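PDB 2DVZ: putative exported protein from Bordetella pertussis, which is a periplasmic solute receptor of the Bug family that binds glutamate and probably serves its uptake. Local coordinates for residues Asp101-Phe106 with Glu294-Tyr299; Thr110-Thr115 with Tyr243-Pro248. All blocks are in the same frame, centred on the assembly; numbering follows the deposited sequence.

Interaction 1: Asp101-Phe106 with Glu294-Tyr299; sequences DPIKDF and EIKEQY
Tyr-299 sets its CG anti to the backbone N (chi1 -178°), and chi2 of 97° swings the ring so that one face turns to the loop 101-106. Ile-103 answers with an extended branch: CG1 lies anti to the carbonyl carbon and chi2 is 166°, which sends CD1 out as the tip that enters the contact. That methyl rests over the Tyr-299 ring face, off centre toward the rim, with CD1 of Ile-103 4.0 Å from CG of Tyr-299, a CH-pi type of approach. The same methyl also meets the aliphatic part of Lys-296, CD1 of Ile-103 to CD of Lys-296 being 3.9 Å, so it touches two side chains three residues apart, about one helical turn. Further back, CG1 of Ile-103 slides past CG2 of Ile-295 at 4.0 Å, the two side chains running in opposite directions. Pro-102 crosses Tyr-299 at about a right angle and brings its CG to 3.7 Å from CE1 of Tyr-299.

No hydrogen bond spans the two segments; the contact is apolar throughout, and bonds within the loop help fix its shape. Asp-101 OD1 accepts Ile-103 N at 3.1 Å through its anti lone pair, an Asx turn, and takes a weak bond from Lys-104 N as well. Asp-105 OD2 in turn receives Asp-101 N at 2.9 Å, from above its carboxylate plane. These bonds brace the turn that carries Pro-102 and Ile-103 toward the helix.

Helix 84-93 adds Pro-91, which touches both Pro-102 and Tyr-299, while Trp-242 of strand 241-248 packs on Ile-295. The contact thus sets the loop leading into strand 106-121 against helix 288-307, with helix 84-93 and strand 241-248 alongside.

Interaction 2: Thr110-Thr115 with Tyr243-Pro248; sequences TNFANT and YGLLAP. With GLU (glutamic acid), chain G.
The Tyr-243 ring has Thr-115 at its edge, OG1 and CB both lying near the ring plane, while CA of Gly-244 and CB of Leu-245 approach the Phe-112 ring obliquely. Both rings belong to an antiparallel strand pair, 110-115 with 243-248, broken by a classic beta bulge: Phe-112 and Ala-113 together face Tyr-243. The carbonyl O of Tyr-243 accepts from both, strongly bent and weak from Phe-112 N (2.8 Å, 122° at the hydrogen), much straighter from Ala-113 N at 3.2 Å. Tyr-243 N returns a bond to Ala-113 O, nearly along the C=O axis. Before the bulge, Leu-245 N gives a short bond to Thr-110 O, 2.7 Å, and at the non-hydrogen-bonded pair Asn-111 and Gly-244 the CA atoms are 4.0 Å apart. Gly-244 carries no side chain where the Thr-110 carbonyl oxygen and Asn-111 CA crowd in, which lets the strands approach so closely.

Helical torsions at Phe-112 (phi -64°, psi -55°) make the bulge and turn this side chain toward the partner strand. Its CG stands anti to the carbonyl carbon, and the ring crosses Leu-245 obliquely, CZ of Phe-112 lying 3.8 Å from CB of Leu-245. Helix 253-267 supplies Ala-263 against Phe-112.

The other ring belongs to the glutamate pocket of this periplasmic binding protein. Tyr-243 is crossed at about a right angle by Thr-115, whose OG1 approaches CD2 of Tyr-243 to 3.3 Å while bonding to Ser-281 OG. Thr-33, Ser-85, Ser-149 and Ser-178 also hold the ligand. At the far end of the ring, OH of Tyr-243 makes a weak hydrogen bond to atom O of the bound glutamate's alpha-carboxylate, 2.6 Å away.

From the N terminus, the chain first reaches loop 101-106, then enters strand 106-121 and passes through 110-115. Strand 241-248 later returns to that strand, so interaction 2 closes a loop of 127 intervening residues. Helix 288-307 then comes back to the 101-106 loop, and interaction 1 closes a wider loop with interaction 2 nested inside it. Their centres are 12 Å apart and they touch directly: Leu-246 packs against both Phe-106 and Ile-295, and Phe-106 also lies against Ala-247. The late helix is thereby tied to both the approach to the long strand and the sheet bearing Tyr-243.

Interaction 1: Asp101-Phe106 with Glu294-Tyr299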
loop_
_atom_site.group_PDB
_atom_site.type_symbol
_atom_site.label_atom_id
_atom_site.label_comp_id
_atom_site.label_asym_id
_atom_site.label_seq_id
_atom_site.Cartn_x
_atom_site.Cartn_y
_atom_site.Cartn_z
ATOM N N ASP A 101 1.042 3.788 -18.289
ATOM C CA ASP A 101 1.779 2.539 -18.230
ATOM C C ASP A 101 2.713 2.734 -17.017
ATOM O O ASP A 101 3.536 3.638 -17.029
ATOM C CB ASP A 101 2.554 2.334 -19.547
ATOM C CG ASP A 101 3.320 1.000 -19.624
ATOM O OD1 ASP A 101 3.924 0.492 -18.628
ATOM O OD2 ASP A 101 3.345 0.476 -20.758
ATOM N N PRO A 102 2.537 1.918 -15.946
ATOM C CA PRO A 102 3.331 2.099 -14.723
ATOM C C PRO A 102 4.847 2.065 -14.976
ATOM O O PRO A 102 5.616 2.742 -14.301
ATOM C CB PRO A 102 2.897 0.901 -13.831
ATOM C CG PRO A 102 2.299 -0.104 -14.811
ATOM C CD PRO A 102 1.606 0.772 -15.820
ATOM N N ILE A 103 5.260 1.270 -15.948
ATOM C CA ILE A 103 6.692 1.046 -16.171
ATOM C C ILE A 103 7.295 2.071 -17.141
ATOM O O ILE A 103 8.335 2.656 -16.844
ATOM C CB ILE A 103 6.995 -0.442 -16.522
ATOM C CG1 ILE A 103 6.600 -1.337 -15.327
ATOM C CG2 ILE A 103 8.495 -0.650 -16.965
ATOM C CD1 ILE A 103 6.515 -2.830 -15.616
ATOM N N LYS A 104 6.619 2.315 -18.263
ATOM C CA LYS A 104 7.107 3.243 -19.287
ATOM C C LYS A 104 6.891 4.725 -18.949
ATOM O O LYS A 104 7.554 5.577 -19.525
ATOM C CB LYS A 104 6.479 2.940 -20.670
ATOM C CG LYS A 104 6.567 1.475 -21.187
ATOM C CD LYS A 104 8.026 0.934 -21.359
ATOM C CE LYS A 104 8.459 0.849 -22.838
ATOM N NZ LYS A 104 9.920 1.176 -23.088
ATOM N N ASP A 105 5.967 5.063 -18.048
ATOM C CA ASP A 105 5.698 6.485 -17.785
ATOM C C ASP A 105 6.334 7.049 -16.556
ATOM O O ASP A 105 6.166 8.222 -16.274
ATOM C CB ASP A 105 4.193 6.773 -17.717
ATOM C CG ASP A 105 3.497 6.496 -19.021
ATOM O OD1 ASP A 105 4.202 6.471 -20.059
ATOM O OD2 ASP A 105 2.265 6.294 -19.005
ATOM N N PHE A 106 7.045 6.209 -15.808
ATOM C CA PHE A 106 7.713 6.672 -14.593
ATOM C C PHE A 106 9.185 6.341 -14.567
ATOM O O PHE A 106 9.575 5.272 -14.975
ATOM C CB PHE A 106 6.988 6.125 -13.342
ATOM C CG PHE A 106 5.588 6.626 -13.232
ATOM C CD1 PHE A 106 5.356 7.945 -12.859
ATOM C CD2 PHE A 106 4.499 5.820 -13.629
ATOM C CE1 PHE A 106 4.064 8.430 -12.806
ATOM C CE2 PHE A 106 3.185 6.321 -13.582
ATOM C CZ PHE A 106 2.984 7.612 -13.160
ATOM N N GLU A 294 11.484 -4.614 -8.495
ATOM C CA GLU A 294 10.358 -4.835 -7.594
ATOM C C GLU A 294 9.039 -4.489 -8.254
ATOM O O GLU A 294 8.091 -5.274 -8.178
ATOM C CB GLU A 294 10.541 -4.024 -6.295
ATOM C CG GLU A 294 11.727 -4.562 -5.458
ATOM C CD GLU A 294 12.137 -3.681 -4.318
ATOM O OE1 GLU A 294 11.967 -2.436 -4.353
ATOM O OE2 GLU A 294 12.664 -4.267 -3.358
ATOM N N ILE A 295 9.007 -3.344 -8.945
ATOM C CA ILE A 295 7.820 -2.900 -9.653
ATOM C C ILE A 295 7.369 -3.914 -10.667
ATOM O O ILE A 295 6.169 -4.238 -10.716
ATOM C CB ILE A 295 7.999 -1.484 -10.320
ATOM C CG1 ILE A 295 7.999 -0.399 -9.233
ATOM C CG2 ILE A 295 6.898 -1.247 -11.387
ATOM C CD1 ILE A 295 8.626 0.902 -9.641
ATOM N N LYS A 296 8.321 -4.396 -11.478
ATOM C CA LYS A 296 8.100 -5.423 -12.512
ATOM C C LYS A 296 7.647 -6.754 -11.902
ATOM O O LYS A 296 6.708 -7.399 -12.398
ATOM C CB LYS A 296 9.393 -5.624 -13.298
ATOM C CG LYS A 296 9.344 -6.659 -14.400
ATOM C CD LYS A 296 8.450 -6.170 -15.567
ATOM C CE LYS A 296 8.315 -7.209 -16.708
ATOM N NZ LYS A 296 9.445 -8.206 -16.668
ATOM N N GLU A 297 8.297 -7.162 -10.816
ATOM C CA GLU A 297 7.830 -8.331 -10.055
ATOM C C GLU A 297 6.373 -8.212 -9.668
ATOM O O GLU A 297 5.606 -9.110 -9.952
ATOM C CB GLU A 297 8.676 -8.574 -8.823
ATOM C CG GLU A 297 9.983 -9.208 -9.174
ATOM C CD GLU A 297 11.022 -9.110 -8.058
ATOM O OE1 GLU A 297 10.805 -8.382 -7.039
ATOM O OE2 GLU A 297 12.070 -9.785 -8.229
ATOM N N GLN A 298 5.978 -7.109 -9.046
ATOM C CA GLN A 298 4.596 -6.994 -8.621
ATOM C C GLN A 298 3.658 -6.956 -9.831
ATOM O O GLN A 298 2.635 -7.588 -9.822
ATOM C CB GLN A 298 4.371 -5.780 -7.707
ATOM C CG GLN A 298 5.086 -5.846 -6.353
ATOM C CD GLN A 298 4.600 -6.967 -5.422
ATOM O OE1 GLN A 298 3.452 -7.400 -5.468
ATOM N NE2 GLN A 298 5.469 -7.393 -4.548
ATOM N N TYR A 299 4.014 -6.177 -10.846
ATOM C CA TYR A 299 3.258 -6.089 -12.079
ATOM C C TYR A 299 3.005 -7.457 -12.675
ATOM O O TYR A 299 1.876 -7.791 -13.003
ATOM C CB TYR A 299 4.023 -5.227 -13.077
ATOM C CG TYR A 299 3.328 -5.008 -14.399
ATOM C CD1 TYR A 299 2.581 -3.856 -14.626
ATOM C CD2 TYR A 299 3.440 -5.946 -15.430
ATOM C CE1 TYR A 299 1.934 -3.634 -15.853
ATOM C CE2 TYR A 299 2.794 -5.742 -16.675
ATOM C CZ TYR A 299 2.055 -4.578 -16.869
ATOM O OH TYR A 299 1.431 -4.369 -18.069
#

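Interaction 2: Thr110-Thr115 with Tyr243-Pro248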
loop_
_atom_site.group_PDB
_atom_site.type_symbol
_atom_site.label_atom_id
_atom_site.label_comp_id
_atom_site.label_asym_id
_atom_site.label_seq_id
_atom_site.Cartn_x
_atom_site.Cartn_y
_atom_site.Cartn_z
ATOM N N THR A 110 13.358 5.407 -5.718
ATOM C CA THR A 110 13.680 4.516 -4.602
ATOM C C THR A 110 12.425 3.973 -3.912
ATOM O O THR A 110 11.372 4.640 -3.828
ATOM C CB THR A 110 14.606 5.197 -3.551
ATOM O OG1 THR A 110 15.261 4.196 -2.759
ATOM C CG2 THR A 110 13.822 6.160 -2.661
ATOM N N ASN A 111 12.554 2.738 -3.443
ATOM C CA ASN A 111 11.615 2.144 -2.523
ATOM C C ASN A 111 11.922 2.671 -1.128
ATOM O O ASN A 111 12.999 2.431 -0.587
ATOM C CB ASN A 111 11.734 0.620 -2.621
ATOM C CG ASN A 111 10.799 -0.131 -1.691
ATOM O OD1 ASN A 111 10.132 0.440 -0.823
ATOM N ND2 ASN A 111 10.739 -1.433 -1.884
ATOM N N PHE A 112 10.975 3.428 -0.566
ATOM C CA PHE A 112 11.043 3.878 0.824
ATOM C C PHE A 112 10.998 2.713 1.801
ATOM O O PHE A 112 11.859 2.564 2.688
ATOM C CB PHE A 112 9.856 4.757 1.178
ATOM C CG PHE A 112 9.876 6.137 0.554
ATOM C CD1 PHE A 112 11.041 6.655 -0.051
ATOM C CD2 PHE A 112 8.724 6.941 0.615
ATOM C CE1 PHE A 112 11.061 7.958 -0.604
ATOM C CE2 PHE A 112 8.741 8.276 0.082
ATOM C CZ PHE A 112 9.896 8.770 -0.532
ATOM N N ALA A 113 9.968 1.885 1.680
ATOM C CA ALA A 113 9.768 0.844 2.701
ATOM C C ALA A 113 9.002 -0.327 2.165
ATOM O O ALA A 113 8.080 -0.204 1.323
ATOM C CB ALA A 113 9.062 1.407 3.922
ATOM N N ASN A 114 9.380 -1.480 2.679
ATOM C CA ASN A 114 8.561 -2.640 2.554
ATOM C C ASN A 114 7.531 -2.670 3.681
ATOM O O ASN A 114 7.844 -2.339 4.808
ATOM C CB ASN A 114 9.455 -3.858 2.519
ATOM C CG ASN A 114 10.250 -3.930 1.247
ATOM O OD1 ASN A 114 9.701 -4.150 0.161
ATOM N ND2 ASN A 114 11.552 -3.782 1.362
ATOM N N THR A 115 6.300 -3.070 3.370
ATOM C CA THR A 115 5.157 -2.891 4.268
ATOM C C THR A 115 4.253 -4.120 4.355
ATOM O O THR A 115 3.931 -4.761 3.328
ATOM C CB THR A 115 4.356 -1.662 3.856
ATOM O OG1 THR A 115 5.227 -0.534 3.847
ATOM C CG2 THR A 115 3.258 -1.369 4.804
ATOM N N TYR A 243 6.176 1.055 -0.559
ATOM C CA TYR A 243 5.941 2.445 -0.922
ATOM C C TYR A 243 7.242 3.080 -1.397
ATOM O O TYR A 243 8.263 2.932 -0.757
ATOM C CB TYR A 243 5.350 3.225 0.281
ATOM C CG TYR A 243 4.027 2.611 0.645
ATOM C CD1 TYR A 243 2.845 3.036 0.005
ATOM C CD2 TYR A 243 3.957 1.540 1.563
ATOM C CE1 TYR A 243 1.620 2.429 0.287
ATOM C CE2 TYR A 243 2.730 0.945 1.877
ATOM C CZ TYR A 243 1.571 1.375 1.226
ATOM O OH TYR A 243 0.366 0.771 1.512
ATOM N N GLY A 244 7.198 3.794 -2.514
ATOM C CA GLY A 244 8.403 4.415 -3.034
ATOM C C GLY A 244 8.162 5.710 -3.782
ATOM O O GLY A 244 7.034 6.206 -3.855
ATOM N N LEU A 245 9.237 6.245 -4.358
ATOM C CA LEU A 245 9.203 7.553 -4.947
ATOM C C LEU A 245 9.400 7.431 -6.459
ATOM O O LEU A 245 10.253 6.703 -6.919
ATOM C CB LEU A 245 10.244 8.465 -4.283
ATOM C CG LEU A 245 10.154 9.968 -4.602
ATOM C CD1 LEU A 245 8.821 10.678 -4.170
ATOM C CD2 LEU A 245 11.320 10.649 -3.978
ATOM N N LEU A 246 8.574 8.156 -7.206
ATOM C CA LEU A 246 8.557 8.115 -8.670
ATOM C C LEU A 246 8.694 9.518 -9.186
ATOM O O LEU A 246 8.159 10.479 -8.602
ATOM C CB LEU A 246 7.211 7.567 -9.169
ATOM C CG LEU A 246 6.851 6.120 -8.774
ATOM C CD1 LEU A 246 5.404 5.784 -9.203
ATOM C CD2 LEU A 246 7.903 5.034 -9.281
ATOM N N ALA A 247 9.413 9.635 -10.286
ATOM C CA ALA A 247 9.396 10.844 -11.108
ATOM C C ALA A 247 8.865 10.489 -12.521
ATOM O O ALA A 247 8.886 9.299 -12.942
ATOM C CB ALA A 247 10.802 11.459 -11.184
ATOM N N PRO A 248 8.402 11.518 -13.265
ATOM C CA PRO A 248 8.013 11.219 -14.645
ATOM C C PRO A 248 9.188 10.671 -15.443
ATOM O O PRO A 248 10.367 10.988 -15.170
ATOM C CB PRO A 248 7.544 12.591 -15.204
ATOM C CG PRO A 248 7.266 13.451 -13.958
ATOM C CD PRO A 248 8.244 12.952 -12.928
HETATM N N GLU G . -4.061 0.209 -1.170
HETATM C CA GLU G . -2.930 1.146 -1.307
HETATM C C GLU G . -1.630 0.428 -1.631
HETATM O O GLU G . -0.640 0.416 -0.893
HETATM C CB GLU G . -2.833 2.062 -0.091
HETATM C CG GLU G . -4.207 2.607 0.336
HETATM C CD GLU G . -4.157 3.960 0.984
HETATM O OE1 GLU G . -3.034 4.498 1.082
HETATM O OE2 GLU G . -5.246 4.513 1.377
HETATM O OXT GLU G . -1.536 -0.138 -2.733
#